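Local coordinates for protein inorganic pyrophosphatase (Shewanella sp. AS-11, PDB 6LL8) that probably catalyses the hydrolysis of diphosphate to two phosphate ions, using divalent metal ions such as manganese as cofactors, at residues A[69-74]-A[99-104]; A[95-100]-A[204-209]; A[4-9]-A[22-27]. All coordinates share one frame; numbering follows the deposited sequence.

Contact 1 (A[69-74]-A[99-104]). With CA (calcium ion), chain H; MG (magnesium ion), chain C; MG (magnesium ion), chain D; 2PN (imidodiphosphoric acid), chain I.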
loop_
_atom_site.group_PDB
_atom_site.type_symbol
_atom_site.label_atom_id
_atom_site.label_comp_id
_atom_site.label_asym_id
_atom_site.label_seq_id
_atom_site.Cartn_x
_atom_site.Cartn_y
_atom_site.Cartn_z
ATOM N N VAL A 69 -16.157 -7.650 8.505
ATOM C CA VAL A 69 -14.854 -7.096 8.128
ATOM C C VAL A 69 -15.037 -5.725 7.514
ATOM O O VAL A 69 -15.851 -5.530 6.607
ATOM C CB VAL A 69 -14.110 -8.023 7.171
ATOM C CG1 VAL A 69 -12.778 -7.452 6.764
ATOM C CG2 VAL A 69 -13.918 -9.387 7.778
ATOM N N TYR A 70 -14.223 -4.782 7.975
ATOM C CA TYR A 70 -14.104 -3.439 7.372
ATOM C C TYR A 70 -12.750 -3.433 6.703
ATOM O O TYR A 70 -11.694 -3.476 7.356
ATOM C CB TYR A 70 -14.261 -2.337 8.413
ATOM C CG TYR A 70 -14.807 -1.058 7.848
ATOM C CD1 TYR A 70 -14.151 -0.368 6.844
ATOM C CD2 TYR A 70 -15.974 -0.506 8.351
ATOM C CE1 TYR A 70 -14.679 0.798 6.318
ATOM C CE2 TYR A 70 -16.507 0.680 7.852
ATOM C CZ TYR A 70 -15.849 1.324 6.811
ATOM O OH TYR A 70 -16.332 2.472 6.238
ATOM N N ILE A 71 -12.779 -3.434 5.372
ATOM C CA ILE A 71 -11.586 -3.499 4.514
ATOM C C ILE A 71 -10.966 -2.103 4.441
ATOM O O ILE A 71 -11.665 -1.123 4.241
ATOM C CB ILE A 71 -11.971 -4.002 3.122
ATOM C CG1 ILE A 71 -12.544 -5.421 3.154
ATOM C CG2 ILE A 71 -10.821 -3.863 2.126
ATOM C CD1 ILE A 71 -11.567 -6.510 3.402
ATOM N N VAL A 72 -9.645 -2.047 4.508
ATOM C CA VAL A 72 -8.859 -0.800 4.375
ATOM C C VAL A 72 -7.893 -0.962 3.210
ATOM O O VAL A 72 -7.181 -1.958 3.121
ATOM C CB VAL A 72 -8.115 -0.514 5.691
ATOM C CG1 VAL A 72 -7.313 0.765 5.618
ATOM C CG2 VAL A 72 -9.059 -0.476 6.871
ATOM N N ASP A 73 -7.807 0.071 2.379
ATOM C CA ASP A 73 -6.638 0.283 1.500
ATOM C C ASP A 73 -6.565 -0.713 0.341
ATOM O O ASP A 73 -5.483 -0.832 -0.249
ATOM C CB ASP A 73 -5.357 0.331 2.320
ATOM C CG ASP A 73 -4.099 0.815 1.673
ATOM O OD1 ASP A 73 -4.131 1.836 0.923
ATOM O OD2 ASP A 73 -3.068 0.203 1.982
ATOM N N HIS A 74 -7.668 -1.328 -0.044
ATOM C CA HIS A 74 -7.800 -2.074 -1.308
ATOM C C HIS A 74 -9.258 -2.445 -1.524
ATOM O O HIS A 74 -10.043 -2.358 -0.579
ATOM C CB HIS A 74 -6.932 -3.339 -1.306
ATOM C CG HIS A 74 -7.483 -4.425 -0.477
ATOM N ND1 HIS A 74 -8.215 -5.463 -1.037
ATOM C CD2 HIS A 74 -7.397 -4.620 0.849
ATOM C CE1 HIS A 74 -8.563 -6.244 -0.013
ATOM N NE2 HIS A 74 -8.075 -5.799 1.146
ATOM N N GLY A 99 -11.912 -2.838 -7.321
ATOM C CA GLY A 99 -11.554 -4.215 -7.617
ATOM C C GLY A 99 -12.728 -5.138 -7.574
ATOM O O GLY A 99 -13.897 -4.739 -7.585
ATOM N N ASP A 100 -12.409 -6.436 -7.529
ATOM C CA ASP A 100 -13.401 -7.505 -7.734
ATOM C C ASP A 100 -13.970 -8.052 -6.433
ATOM O O ASP A 100 -14.729 -9.017 -6.497
ATOM C CB ASP A 100 -12.827 -8.571 -8.645
ATOM C CG ASP A 100 -11.557 -9.229 -8.174
ATOM O OD1 ASP A 100 -10.967 -8.786 -7.192
ATOM O OD2 ASP A 100 -11.150 -10.208 -8.904
ATOM N N LEU A 101 -13.745 -7.396 -5.290
ATOM C CA LEU A 101 -14.597 -7.692 -4.143
ATOM C C LEU A 101 -16.054 -7.393 -4.490
ATOM O O LEU A 101 -16.369 -6.472 -5.283
ATOM C CB LEU A 101 -14.185 -6.909 -2.897
ATOM C CG LEU A 101 -12.859 -7.311 -2.273
ATOM C CD1 LEU A 101 -12.569 -6.421 -1.090
ATOM C CD2 LEU A 101 -12.823 -8.778 -1.886
ATOM N N THR A 102 -16.927 -8.174 -3.872
ATOM C CA THR A 102 -18.380 -8.039 -3.945
ATOM C C THR A 102 -18.961 -8.383 -2.590
ATOM O O THR A 102 -18.308 -9.043 -1.777
ATOM C CB THR A 102 -18.972 -8.956 -5.013
ATOM O OG1 THR A 102 -18.660 -10.297 -4.672
ATOM C CG2 THR A 102 -18.531 -8.646 -6.424
ATOM N N THR A 103 -20.196 -7.983 -2.367
ATOM C CA THR A 103 -20.965 -8.408 -1.184
ATOM C C THR A 103 -22.352 -8.873 -1.612
ATOM O O THR A 103 -22.803 -8.550 -2.713
ATOM C CB THR A 103 -21.061 -7.287 -0.144
ATOM O OG1 THR A 103 -21.956 -6.281 -0.644
ATOM C CG2 THR A 103 -19.724 -6.688 0.211
ATOM N N SER A 104 -23.057 -9.511 -0.702
ATOM C CA SER A 104 -24.479 -9.836 -0.948
ATOM C C SER A 104 -25.382 -8.826 -0.240
ATOM O O SER A 104 -26.587 -8.858 -0.495
ATOM C CB SER A 104 -24.800 -11.239 -0.545
ATOM O OG SER A 104 -24.671 -11.386 0.852
HETATM CA CA CA H . -16.583 -5.070 -7.620
HETATM MG MG MG C . -1.259 0.220 1.129
HETATM MG MG MG D . -2.644 3.370 0.677
HETATM P P1 2PN I . -0.866 1.864 -1.480
HETATM O O1 2PN I . -1.276 0.554 -0.812
HETATM O O2 2PN I . 0.549 2.259 -1.147
HETATM O O3 2PN I . -1.863 2.965 -1.174
HETATM N N1 2PN I . -0.942 1.605 -3.104
HETATM P P2 2PN I . 0.168 1.473 -4.317
HETATM O O4 2PN I . -0.195 0.170 -5.023
HETATM O O5 2PN I . 1.545 1.390 -3.694
HETATM O O6 2PN I . 0.003 2.671 -5.221
#
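Where His74 and Leu101 meet, the backbones of 69-74 and 99-104 stay apart, the nearest CA atoms, of His74 and Gly99, being 7.6 Å from each other, and no hydrogen bond links the two segments. Side chains bridge the gap instead, chiefly a single methyl group. Leu101 points its CD1 into the angle between Ile71 and His74: it lies 4.4 Å from CG1 of Ile71 and 4.2 Å from CE1 of His74, reaching the imidazole obliquely, while the side chains of His74 and Leu101 cross at about a right angle. The histidine leans in because its CG is set between the backbone N and the carbonyl carbon (chi1 75°). One face of its ring is packed by CG2 of Ile71, 3.4 Å above the plane and displaced toward the rim, and ND1 accepts a hydrogen bond from the backbone N of Glu76, which fixes how the ring is turned. While the Leu101 side chain turns to Ile71 and His74, its backbone O and that of Gly99 both bind a calcium ion, each at 2.7 Å. Just before His74, where strand 69-72 has ended, Asp73 takes a positive phi (72°) and sends its carboxylate the other way, into the active site. There OD2 binds one magnesium ion at 2.0 Å and OD1 a second at 2.1 Å, so a single carboxylate joins two metals that also hold the imidodiphosphate. Ser16 OG adds a hydrogen bond to OD2. Strand 68-72 runs inside the parallel sheet between strands 4-7 and 88-94; Ile71 also packs on Ile92 of the latter, whereas Tyr70 turns to the other side of the sheet, against Leu23 and Lys27 of helix 14-29.

Contact 2 (A[95-100]-A[204-209]). With MG (magnesium ion), chain D; CA (calcium ion), chain H; 2PN (imidodiphosphoric acid), chain I.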
loop_
_atom_site.group_PDB
_atom_site.type_symbol
_atom_site.label_atom_id
_atom_site.label_comp_id
_atom_site.label_asym_id
_atom_site.label_seq_id
_atom_site.Cartn_x
_atom_site.Cartn_y
_atom_site.Cartn_z
ATOM N N HIS A 95 -8.567 4.179 -1.514
ATOM C CA HIS A 95 -8.153 5.175 -2.521
ATOM C C HIS A 95 -7.581 4.490 -3.766
ATOM O O HIS A 95 -6.806 5.099 -4.489
ATOM C CB HIS A 95 -7.186 6.181 -1.905
ATOM C CG HIS A 95 -5.866 5.640 -1.433
ATOM N ND1 HIS A 95 -4.707 6.340 -1.650
ATOM C CD2 HIS A 95 -5.511 4.554 -0.704
ATOM C CE1 HIS A 95 -3.708 5.671 -1.064
ATOM N NE2 HIS A 95 -4.147 4.580 -0.474
ATOM N N HIS A 96 -7.958 3.236 -4.002
ATOM C CA HIS A 96 -7.570 2.471 -5.198
ATOM C C HIS A 96 -8.719 2.380 -6.191
ATOM O O HIS A 96 -9.869 2.722 -5.868
ATOM C CB HIS A 96 -7.112 1.051 -4.821
ATOM C CG HIS A 96 -5.799 1.022 -4.114
ATOM N ND1 HIS A 96 -5.674 1.206 -2.734
ATOM C CD2 HIS A 96 -4.534 0.826 -4.575
ATOM C CE1 HIS A 96 -4.380 1.142 -2.419
ATOM N NE2 HIS A 96 -3.664 0.894 -3.518
ATOM N N LYS A 97 -8.416 1.861 -7.369
ATOM C CA LYS A 97 -9.430 1.420 -8.316
ATOM C C LYS A 97 -10.414 0.489 -7.635
ATOM O O LYS A 97 -10.109 -0.138 -6.609
ATOM C CB LYS A 97 -8.740 0.706 -9.472
ATOM C CG LYS A 97 -8.193 -0.678 -9.161
ATOM C CD LYS A 97 -7.394 -1.226 -10.336
ATOM C CE LYS A 97 -6.745 -2.562 -10.089
ATOM N NZ LYS A 97 -7.725 -3.656 -9.911
ATOM N N LEU A 98 -11.581 0.368 -8.245
ATOM C CA LEU A 98 -12.591 -0.576 -7.752
ATOM C C LEU A 98 -12.244 -1.970 -8.257
ATOM O O LEU A 98 -12.254 -2.221 -9.458
ATOM C CB LEU A 98 -13.974 -0.161 -8.215
ATOM C CG LEU A 98 -15.115 -1.019 -7.698
ATOM C CD1 LEU A 98 -15.155 -1.028 -6.173
ATOM C CD2 LEU A 98 -16.431 -0.550 -8.263
ATOM N N GLY A 99 -11.912 -2.838 -7.321
ATOM C CA GLY A 99 -11.554 -4.215 -7.617
ATOM C C GLY A 99 -12.728 -5.138 -7.574
ATOM O O GLY A 99 -13.897 -4.739 -7.585
ATOM N N ASP A 100 -12.409 -6.436 -7.529
ATOM C CA ASP A 100 -13.401 -7.505 -7.734
ATOM C C ASP A 100 -13.970 -8.052 -6.433
ATOM O O ASP A 100 -14.729 -9.017 -6.497
ATOM C CB ASP A 100 -12.827 -8.571 -8.645
ATOM C CG ASP A 100 -11.557 -9.229 -8.174
ATOM O OD1 ASP A 100 -10.967 -8.786 -7.192
ATOM O OD2 ASP A 100 -11.150 -10.208 -8.904
ATOM N N LYS A 204 2.123 -6.810 -4.406
ATOM C CA LYS A 204 0.694 -7.051 -4.587
ATOM C C LYS A 204 0.465 -7.878 -5.837
ATOM O O LYS A 204 1.086 -7.628 -6.870
ATOM C CB LYS A 204 -0.071 -5.742 -4.734
ATOM C CG LYS A 204 -0.028 -4.875 -3.477
ATOM C CD LYS A 204 -0.722 -3.545 -3.706
ATOM C CE LYS A 204 -0.697 -2.672 -2.457
ATOM N NZ LYS A 204 -1.368 -1.388 -2.716
ATOM N N ASP A 205 -0.456 -8.813 -5.742
ATOM C CA ASP A 205 -0.996 -9.536 -6.899
ATOM C C ASP A 205 -2.247 -8.828 -7.394
ATOM O O ASP A 205 -3.074 -8.334 -6.601
ATOM C CB ASP A 205 -1.303 -10.989 -6.574
ATOM C CG ASP A 205 -0.116 -11.919 -6.659
ATOM O OD1 ASP A 205 0.701 -11.739 -7.586
ATOM O OD2 ASP A 205 -0.003 -12.826 -5.822
ATOM N N PHE A 206 -2.402 -8.849 -8.697
ATOM C CA PHE A 206 -3.544 -8.288 -9.434
ATOM C C PHE A 206 -4.075 -9.345 -10.374
ATOM O O PHE A 206 -3.300 -9.963 -11.113
ATOM C CB PHE A 206 -3.113 -7.078 -10.257
ATOM C CG PHE A 206 -2.613 -5.942 -9.403
ATOM C CD1 PHE A 206 -1.284 -5.886 -9.010
ATOM C CD2 PHE A 206 -3.481 -4.975 -8.932
ATOM C CE1 PHE A 206 -0.824 -4.887 -8.183
ATOM C CE2 PHE A 206 -3.012 -3.953 -8.124
ATOM C CZ PHE A 206 -1.689 -3.917 -7.731
ATOM N N ASN A 207 -5.387 -9.476 -10.412
ATOM C CA ASN A 207 -6.080 -10.232 -11.478
ATOM C C ASN A 207 -6.437 -9.248 -12.584
ATOM O O ASN A 207 -7.322 -8.381 -12.376
ATOM C CB ASN A 207 -7.319 -10.892 -10.901
ATOM C CG ASN A 207 -8.066 -11.689 -11.923
ATOM O OD1 ASN A 207 -7.736 -11.671 -13.088
ATOM N ND2 ASN A 207 -9.092 -12.360 -11.472
ATOM N N MET A 208 -5.724 -9.305 -13.699
ATOM C CA MET A 208 -5.960 -8.396 -14.844
ATOM C C MET A 208 -6.553 -9.212 -15.993
ATOM O O MET A 208 -5.821 -9.908 -16.673
ATOM C CB MET A 208 -4.660 -7.708 -15.236
ATOM C CG MET A 208 -4.123 -6.845 -14.094
ATOM S SD MET A 208 -2.770 -5.807 -14.651
ATOM C CE MET A 208 -2.513 -4.783 -13.212
ATOM N N ASN A 209 -7.879 -9.198 -16.086
ATOM C CA ASN A 209 -8.617 -9.954 -17.125
ATOM C C ASN A 209 -8.200 -11.432 -17.090
ATOM O O ASN A 209 -8.010 -12.035 -18.149
ATOM C CB ASN A 209 -8.415 -9.278 -18.482
ATOM C CG ASN A 209 -9.452 -9.726 -19.479
ATOM O OD1 ASN A 209 -10.493 -10.245 -19.086
ATOM N ND2 ASN A 209 -9.147 -9.549 -20.748
HETATM MG MG MG D . -2.644 3.370 0.677
HETATM CA CA CA H . -16.583 -5.070 -7.620
HETATM P P1 2PN I . -0.866 1.864 -1.480
HETATM O O1 2PN I . -1.276 0.554 -0.812
HETATM O O2 2PN I . 0.549 2.259 -1.147
HETATM O O3 2PN I . -1.863 2.965 -1.174
HETATM N N1 2PN I . -0.942 1.605 -3.104
HETATM P P2 2PN I . 0.168 1.473 -4.317
HETATM O O4 2PN I . -0.195 0.170 -5.023
HETATM O O5 2PN I . 1.545 1.390 -3.694
HETATM O O6 2PN I . 0.003 2.671 -5.221
HETATM O O HOH W 1 -6.421 -5.898 -11.165
HETATM O O HOH W 2 -9.259 -12.296 -8.527
HETATM O O HOH W 3 -9.969 -8.509 -11.023
#
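His96 and Lys204 approach from opposite directions, and their nitrogens (NE2 and NZ, 3.3 Å apart) converge on the same bound imidodiphosphate. Its bridging N1 donates a nearly straight hydrogen bond to NE2 of His96 (2.8 Å, 159°), with the nitrogen at the edge of the ring, near its plane. At the other ring nitrogen, ND1 is hydrogen-bonded to OD1 of Asp94, which fixes the imidazole in rotation. Lys204 is fully extended beyond CG, and its NZ donates to O1 on one phosphorus at 2.7 Å and to O4 on the other at 3.0 Å, spanning the P-N-P bridge. His95 NE2 joins from the loop by binding a magnesium ion that also takes O3. Farther out, water does most of the joining. Lys97, salt-bridged to Glu76, lays its CE obliquely by the Phe206 ring and reaches O of Asn207 through one water. Another water links OD2 of Asp100 to ND2 of Asn207; the Asp100 carboxylate and the Asn207 amide are turned 74° from each other. Between these two segments the polar links thus run largely through ligand and water, consistent with a closed, occupied site; diphosphate itself has no bridging N-H to offer His96.

Contact 3 (A[4-9]-A[22-27]). With MG (magnesium ion), chain C.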
loop_
_atom_site.group_PDB
_atom_site.type_symbol
_atom_site.label_atom_id
_atom_site.label_comp_id
_atom_site.label_asym_id
_atom_site.label_seq_id
_atom_site.Cartn_x
_atom_site.Cartn_y
_atom_site.Cartn_z
ATOM N N MET A 4 -16.358 -6.207 14.772
ATOM C CA MET A 4 -15.838 -6.263 13.397
ATOM C C MET A 4 -14.317 -6.269 13.451
ATOM O O MET A 4 -13.717 -5.751 14.406
ATOM C CB MET A 4 -16.341 -5.082 12.566
ATOM C CG MET A 4 -15.690 -3.746 12.901
ATOM S SD MET A 4 -16.356 -2.358 11.996
ATOM C CE MET A 4 -17.763 -1.969 13.042
ATOM N N TYR A 5 -13.714 -6.795 12.409
ATOM C CA TYR A 5 -12.263 -6.687 12.210
ATOM C C TYR A 5 -12.000 -5.674 11.126
ATOM O O TYR A 5 -12.595 -5.728 10.052
ATOM C CB TYR A 5 -11.668 -8.045 11.855
ATOM C CG TYR A 5 -11.650 -8.984 13.021
ATOM C CD1 TYR A 5 -10.593 -8.990 13.901
ATOM C CD2 TYR A 5 -12.673 -9.880 13.229
ATOM C CE1 TYR A 5 -10.564 -9.833 14.990
ATOM C CE2 TYR A 5 -12.651 -10.736 14.312
ATOM C CZ TYR A 5 -11.596 -10.718 15.192
ATOM O OH TYR A 5 -11.567 -11.577 16.249
ATOM N N VAL A 6 -11.062 -4.787 11.398
ATOM C CA VAL A 6 -10.625 -3.742 10.464
ATOM C C VAL A 6 -9.275 -4.152 9.922
ATOM O O VAL A 6 -8.340 -4.317 10.728
ATOM C CB VAL A 6 -10.573 -2.372 11.156
ATOM C CG1 VAL A 6 -10.275 -1.309 10.112
ATOM C CG2 VAL A 6 -11.863 -2.066 11.900
ATOM N N VAL A 7 -9.161 -4.392 8.624
ATOM C CA VAL A 7 -7.939 -5.038 8.106
ATOM C C VAL A 7 -7.649 -4.549 6.688
ATOM O O VAL A 7 -8.526 -4.481 5.819
ATOM C CB VAL A 7 -8.028 -6.551 8.221
ATOM C CG1 VAL A 7 -9.146 -7.107 7.418
ATOM C CG2 VAL A 7 -6.730 -7.220 7.840
ATOM N N GLY A 8 -6.380 -4.254 6.487
ATOM C CA GLY A 8 -5.863 -3.815 5.194
ATOM C C GLY A 8 -5.349 -4.948 4.348
ATOM O O GLY A 8 -5.662 -6.111 4.555
ATOM N N HIS A 9 -4.596 -4.587 3.320
ATOM C CA HIS A 9 -4.209 -5.589 2.320
ATOM C C HIS A 9 -3.219 -6.602 2.865
ATOM O O HIS A 9 -2.417 -6.310 3.759
ATOM C CB HIS A 9 -3.726 -4.948 1.007
ATOM C CG HIS A 9 -2.669 -3.893 1.077
ATOM N ND1 HIS A 9 -1.328 -4.158 1.309
ATOM C CD2 HIS A 9 -2.752 -2.555 0.876
ATOM C CE1 HIS A 9 -0.670 -2.973 1.267
ATOM N NE2 HIS A 9 -1.511 -1.979 1.007
ATOM N N ALA A 22 -6.434 3.265 13.337
ATOM C CA ALA A 22 -7.167 4.537 13.421
ATOM C C ALA A 22 -8.666 4.315 13.239
ATOM O O ALA A 22 -9.483 4.923 13.972
ATOM C CB ALA A 22 -6.632 5.496 12.388
ATOM N N LEU A 23 -9.081 3.488 12.290
ATOM C CA LEU A 23 -10.516 3.264 12.078
ATOM C C LEU A 23 -11.078 2.412 13.192
ATOM O O LEU A 23 -12.215 2.673 13.627
ATOM C CB LEU A 23 -10.772 2.663 10.710
ATOM C CG LEU A 23 -12.232 2.362 10.401
ATOM C CD1 LEU A 23 -13.141 3.550 10.573
ATOM C CD2 LEU A 23 -12.371 1.778 8.999
ATOM N N ALA A 24 -10.359 1.406 13.699
ATOM C CA ALA A 24 -10.902 0.636 14.841
ATOM C C ALA A 24 -11.154 1.572 16.021
ATOM O O ALA A 24 -12.170 1.433 16.723
ATOM C CB ALA A 24 -9.991 -0.491 15.227
ATOM N N TYR A 25 -10.252 2.502 16.291
ATOM C CA TYR A 25 -10.445 3.437 17.419
ATOM C C TYR A 25 -11.723 4.218 17.192
ATOM O O TYR A 25 -12.558 4.378 18.095
ATOM C CB TYR A 25 -9.237 4.351 17.565
ATOM C CG TYR A 25 -9.420 5.370 18.671
ATOM C CD1 TYR A 25 -9.174 5.056 19.989
ATOM C CD2 TYR A 25 -9.906 6.622 18.394
ATOM C CE1 TYR A 25 -9.382 6.008 20.969
ATOM C CE2 TYR A 25 -10.171 7.570 19.361
ATOM C CZ TYR A 25 -9.888 7.260 20.666
ATOM O OH TYR A 25 -10.125 8.187 21.668
ATOM N N LEU A 26 -11.893 4.785 15.999
ATOM C CA LEU A 26 -13.087 5.595 15.674
ATOM C C LEU A 26 -14.346 4.748 15.860
ATOM O O LEU A 26 -15.301 5.224 16.508
ATOM C CB LEU A 26 -12.977 6.073 14.230
ATOM C CG LEU A 26 -14.213 6.784 13.684
ATOM C CD1 LEU A 26 -14.605 7.980 14.540
ATOM C CD2 LEU A 26 -13.994 7.178 12.255
ATOM N N LYS A 27 -14.396 3.541 15.332
ATOM C CA LYS A 27 -15.578 2.673 15.464
ATOM C C LYS A 27 -15.875 2.425 16.945
ATOM O O LYS A 27 -17.037 2.538 17.361
ATOM C CB LYS A 27 -15.341 1.366 14.716
ATOM C CG LYS A 27 -15.470 1.495 13.219
ATOM C CD LYS A 27 -16.852 1.855 12.775
ATOM C CE LYS A 27 -17.121 1.514 11.334
ATOM N NZ LYS A 27 -18.504 1.804 10.969
HETATM MG MG MG C . -1.259 0.220 1.129
#
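The backbone N of Lys27 donates a 2.9 Å hydrogen bond to O of Leu23, within the helical turn whose Leu23 and Lys27 side chains both face strand 4-7. Across from it lies Val6, whose two methyls part company. CG1, anti to the backbone N (chi1 -174°), meets CD2 of Leu23 at 3.9 Å, the two side chains crossing at about a right angle; CG2 instead lies against Ala24, 4.1 Å from its CB, a spot where the small residue lets the valine come close to the helix backbone. The CA atoms of Val6 and Ala24 are accordingly only 6.2 Å apart. One turn on, Met4 and Lys27 meet, again crosswise. Met4 bends at its thioether (chi3 85°), laying its methyl CE 3.9 Å from CE of Lys27, with SD near CG and CE of the lysine. The aliphatic part of Lys27 packs on the methionine while NZ goes on to a salt bridge with OE1 of Glu32. At the far end of the segment, away from the helix, His9 binds a magnesium ion through NE2 at 2.2 Å, sharing that metal with Asp13 and Asp73. Strand and helix run nearly antiparallel (151°), and the axes of strand 4-7 and helix segment 22-27 approach to 8.6 Å, as the first two elements of a beta-alpha-beta unit completed by strand 34-38. The strands flanking 4-7 join in as well: Ala24 and Lys27 touch strand 34-38, Val6 packs on Val72 of strand 68-72, and Leu23 and Leu26 pack on Met124 of helix 117-128.

How the contacts relate
Along the chain contact 3 comes first, then contact 1, then contact 2, which starts in the loop where contact 1 ends and shares Gly99 and Asp100 with it. Contacts 1 and 3 have centres about 13 Å apart and rest on neighbouring strands of the parallel sheet, joined by backbone hydrogen bonds from Tyr70 N to Tyr5 O and from Val7 N to Tyr70 O. Contact 2, centred about 11 Å from contact 1 and 21 Å from contact 3, alone crosses to the DHHA2 part. Each contact carries at least one residue into the magnesium and imidodiphosphate site: His9, Asp73 and His95 from the parallel-sheet side, and Lys204 from the mixed sheet, packing its CE near the His9 ring.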